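Local coordinates for putative metal resistance protein (Proteus mirabilis, PDB 6C29), which is the N-terminal periplasmic tandem immunoglobulin-fold domain of the membrane protein ScsB, probably a protein-disulfide reductase, and primes the disulfide isomerase ScsC, at residues 13-18 against 109-113; 99-103 against 127-131. The contacts are given in a common frame with arbitrary orientation. Residues are numbered along the deposited sequence.

Both interactions belong to the part of the chain related to the N-terminal domain of DsbD, and both involve the sheet of strands 57-60, 104-114 and 118-128. Interaction 1 is buried. It packs strand 16-24 of one sheet against strand 104-114 of the other. Interaction 2 is only partly buried. It ties the loop before strand 104-114 to the end of strand 118-128. Their centres lie about 24 Å apart and they do not touch. Interaction 1 is mainly apolar, with one side-chain hydrogen bond between His15 and Thr113. Interaction 2 relies on a backbone hydrogen bond, a weak side-chain bond and one small apolar contact.

Interaction 1: 13-18 against 109-113; sequences NDHAQV and LTLST
A buried histidine-threonine hydrogen bond joins the corner at Asp14 and His15 to strand 104-114. Beyond it, residues 16-18 meet 109-113 through apolar side chains. His15 NE2 lies 2.7 Å from Thr113 OG1, and either atom could be the donor. The hydroxyl meets the ring edge, near its plane. With chi1 p, the His15 ring reaches Thr113 OG1. Trp42 stacks on the imidazole and also touches Thr113.

The chain turns a corner at Asp14 and His15, and residues 16-18 then run extended. An Asx turn shapes the corner: His15 N donates to Asn13 OD1 at 2.9 Å, with Asn13 chi1 t. Asn13 ND2 bonds Thr121 OG1 on strand 118-128. Segment 109-113 is extended throughout.

The axes of residues 16-18 and 109-113 approach to 9.9 Å. Their N-to-C directions differ by 148°, so they run roughly antiparallel. The nearest CA atoms are those of Ala16 and Thr113, 8.1 Å apart. This is face-to-face packing of two sheets, as in an immunoglobulin-type beta sandwich.

The CA-to-CB bonds of Ala16, Val18, Leu109, Leu111 and Thr113 point toward the other segment. Ala16 CB meets Leu111 CD2 at 3.9 Å. Val18 CG1 lies 3.9 Å from Leu111 CD2 and 4.1 Å from Leu109 CD2. Tyr123 also packs on Ala16, Val18 and Leu111. The chemistry implies a hydrophobic sandwich interior with a directional polar link at the corner.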
# COMPACT_ATOMS: atom_id res chain seq x y z
N ASN A 13 -22.79 0.15 4.06
CA ASN A 13 -21.58 -0.59 4.42
C ASN A 13 -21.50 -0.77 5.93
O ASN A 13 -21.14 0.17 6.65
CB ASN A 13 -20.36 0.15 3.88
CG ASN A 13 -19.06 -0.59 4.15
OD1 ASN A 13 -18.91 -1.22 5.20
ND2 ASN A 13 -18.11 -0.49 3.24
N ASP A 14 -21.82 -1.97 6.40
CA ASP A 14 -21.87 -2.25 7.83
C ASP A 14 -20.57 -2.80 8.38
O ASP A 14 -20.53 -3.26 9.52
CB ASP A 14 -23.01 -3.24 8.12
CG ASP A 14 -22.80 -4.60 7.44
OD1 ASP A 14 -21.69 -4.91 6.94
OD2 ASP A 14 -23.79 -5.38 7.39
N HIS A 15 -19.51 -2.75 7.56
CA HIS A 15 -18.26 -3.42 7.94
C HIS A 15 -17.01 -2.55 7.88
O HIS A 15 -15.89 -3.08 7.95
CB HIS A 15 -18.03 -4.64 7.05
CG HIS A 15 -17.91 -4.31 5.61
ND1 HIS A 15 -18.98 -4.41 4.74
CD2 HIS A 15 -16.88 -3.83 4.89
CE1 HIS A 15 -18.59 -4.03 3.54
NE2 HIS A 15 -17.32 -3.67 3.60
N ALA A 16 -17.18 -1.26 7.67
CA ALA A 16 -16.07 -0.33 7.74
C ALA A 16 -16.47 0.95 8.42
O ALA A 16 -17.60 1.41 8.34
CB ALA A 16 -15.53 -0.02 6.36
N GLN A 17 -15.50 1.55 9.11
CA GLN A 17 -15.63 2.90 9.60
C GLN A 17 -14.33 3.61 9.21
O GLN A 17 -13.27 2.99 9.26
CB GLN A 17 -15.75 2.95 11.11
CG GLN A 17 -16.69 2.08 11.84
CD GLN A 17 -16.56 2.41 13.31
OE1 GLN A 17 -16.05 1.60 14.09
NE2 GLN A 17 -16.92 3.62 13.68
N VAL A 18 -14.42 4.90 8.87
CA VAL A 18 -13.22 5.66 8.52
C VAL A 18 -13.19 6.99 9.21
O VAL A 18 -14.20 7.56 9.58
CB VAL A 18 -13.07 5.88 6.98
CG1 VAL A 18 -13.24 4.54 6.19
CG2 VAL A 18 -14.03 6.93 6.48
N LEU A 109 -13.25 9.68 -0.52
CA LEU A 109 -12.53 8.43 -0.44
C LEU A 109 -13.38 7.34 -1.07
O LEU A 109 -14.48 7.09 -0.58
CB LEU A 109 -12.22 8.06 1.01
CG LEU A 109 -11.77 6.63 1.29
CD1 LEU A 109 -10.38 6.37 0.74
CD2 LEU A 109 -11.84 6.35 2.79
N THR A 110 -12.89 6.68 -2.12
CA THR A 110 -13.52 5.46 -2.62
C THR A 110 -12.79 4.31 -1.96
O THR A 110 -11.65 3.96 -2.32
CB THR A 110 -13.46 5.36 -4.12
OG1 THR A 110 -14.14 6.51 -4.70
CG2 THR A 110 -14.11 4.04 -4.60
N LEU A 111 -13.41 3.76 -0.92
CA LEU A 111 -12.83 2.68 -0.16
C LEU A 111 -13.23 1.36 -0.74
O LEU A 111 -14.42 1.07 -0.92
CB LEU A 111 -13.26 2.74 1.30
CG LEU A 111 -12.66 1.64 2.18
CD1 LEU A 111 -11.18 1.84 2.37
CD2 LEU A 111 -13.38 1.68 3.54
N SER A 112 -12.24 0.55 -1.07
CA SER A 112 -12.49 -0.82 -1.47
C SER A 112 -12.37 -1.75 -0.28
O SER A 112 -11.41 -1.66 0.51
CB SER A 112 -11.50 -1.21 -2.53
OG SER A 112 -10.22 -0.86 -2.04
N THR A 113 -13.36 -2.62 -0.11
CA THR A 113 -13.30 -3.63 0.93
C THR A 113 -13.64 -4.94 0.28
O THR A 113 -14.39 -4.98 -0.71
CB THR A 113 -14.25 -3.31 2.12
OG1 THR A 113 -15.59 -3.12 1.66
CG2 THR A 113 -13.79 -2.03 2.87

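Interaction 2: 99-103 against 127-131; sequences SVDSD and LDLNE
This is a loop-to-turn contact at one end of the DsbD-type domain, joining the loop between strands 90-97 and 104-114 to the end of strand 118-128. Segment 99-103 has no regular secondary structure. In the other segment, Leu127 and Asp128 finish the strand, and a type I beta turn runs from Asp128 to Glu131. Glu131 N bonds Asp128 O at 3.1 Å across the turn.

The closest CA atoms are those of Asp103 and Leu129, 5.0 Å apart. Leu129 N donates to Asp103 O at 2.7 Å, with an angle of 145° at the hydrogen. Strands 104-114 and 118-128 are antiparallel neighbours in the sheet, where Leu105 and Leu127 pair through their backbones. The bond from Leu129 to Asp103 carries this pairing into the loop.

An Asx turn overlaps the beta turn. Asp128, with chi1 t, accepts from Asn130 N through OD1 at 3.1 Å. With chi1 m on both residues, Asn130 ND2 makes a weak hydrogen bond of 3.3 Å to Asp103 OD2.

The CA-to-CB bond of Leu129 points toward the loop. With chi1 m and chi2 t, its CD1 meets Val100 CG1 at 4.2 Å and lies 4.1 Å from Ser102 O. Val30, from strand 30-38 of the facing sheet, touches both Val100 and Leu129. Lys24 hydrogen-bonds Ser102 O, and Ser102 OG bonds Asn104 N.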
# COMPACT_ATOMS: atom_id res chain seq x y z
N SER A 99 0.57 22.81 -1.37
CA SER A 99 -0.15 23.87 -2.08
C SER A 99 -1.65 23.76 -1.97
O SER A 99 -2.38 23.85 -2.97
CB SER A 99 0.24 23.84 -3.57
OG SER A 99 1.64 23.84 -3.73
N VAL A 100 -2.13 23.58 -0.74
CA VAL A 100 -3.55 23.70 -0.48
C VAL A 100 -3.81 25.17 -0.24
O VAL A 100 -3.32 25.73 0.74
CB VAL A 100 -3.98 22.87 0.74
CG1 VAL A 100 -5.45 23.09 1.07
CG2 VAL A 100 -3.70 21.39 0.49
N ASP A 101 -4.52 25.82 -1.15
CA ASP A 101 -4.72 27.27 -1.04
C ASP A 101 -5.89 27.62 -0.11
O ASP A 101 -6.10 28.79 0.24
CB ASP A 101 -4.90 27.91 -2.41
CG ASP A 101 -6.03 27.31 -3.21
OD1 ASP A 101 -7.09 26.99 -2.62
OD2 ASP A 101 -5.83 27.17 -4.44
N SER A 102 -6.59 26.61 0.36
CA SER A 102 -7.84 26.79 1.09
C SER A 102 -7.67 26.37 2.54
O SER A 102 -6.78 25.59 2.87
CB SER A 102 -8.93 25.94 0.44
OG SER A 102 -10.17 26.09 1.13
N ASP A 103 -8.54 26.88 3.39
CA ASP A 103 -8.53 26.49 4.80
C ASP A 103 -9.42 25.25 4.96
O ASP A 103 -9.52 24.69 6.04
CB ASP A 103 -9.02 27.64 5.69
CG ASP A 103 -8.08 28.85 5.67
OD1 ASP A 103 -6.85 28.65 5.58
OD2 ASP A 103 -8.57 30.00 5.76
N LEU A 127 -12.65 18.47 6.00
CA LEU A 127 -11.66 18.89 7.01
C LEU A 127 -11.55 20.41 7.06
O LEU A 127 -11.35 21.06 6.04
CB LEU A 127 -10.29 18.29 6.69
CG LEU A 127 -10.19 16.75 6.74
CD1 LEU A 127 -9.02 16.26 5.91
CD2 LEU A 127 -10.06 16.34 8.17
N ASP A 128 -11.67 20.96 8.27
CA ASP A 128 -11.50 22.39 8.49
C ASP A 128 -10.11 22.64 9.03
O ASP A 128 -9.83 22.40 10.19
CB ASP A 128 -12.58 22.91 9.45
CG ASP A 128 -12.51 24.44 9.66
OD1 ASP A 128 -11.56 25.09 9.17
OD2 ASP A 128 -13.41 24.99 10.33
N LEU A 129 -9.22 23.10 8.15
CA LEU A 129 -7.81 23.21 8.51
C LEU A 129 -7.50 24.45 9.36
O LEU A 129 -6.36 24.64 9.78
CB LEU A 129 -6.96 23.22 7.24
CG LEU A 129 -7.11 22.00 6.33
CD1 LEU A 129 -6.29 22.11 5.06
CD2 LEU A 129 -6.70 20.77 7.08
N ASN A 130 -8.52 25.24 9.68
CA ASN A 130 -8.36 26.35 10.62
C ASN A 130 -8.51 25.88 12.05
O ASN A 130 -8.25 26.64 12.99
CB ASN A 130 -9.39 27.45 10.35
CG ASN A 130 -9.00 28.35 9.21
OD1 ASN A 130 -7.81 28.55 8.93
ND2 ASN A 130 -10.00 28.92 8.54
N GLU A 131 -9.00 24.66 12.22
CA GLU A 131 -9.09 24.02 13.52
C GLU A 131 -7.79 23.24 13.77
O GLU A 131 -7.18 22.72 12.83
CB GLU A 131 -10.30 23.10 13.59
CG GLU A 131 -11.65 23.78 13.35
CD GLU A 131 -12.08 24.71 14.47
OE1 GLU A 131 -11.36 24.80 15.49
OE2 GLU A 131 -13.15 25.34 14.35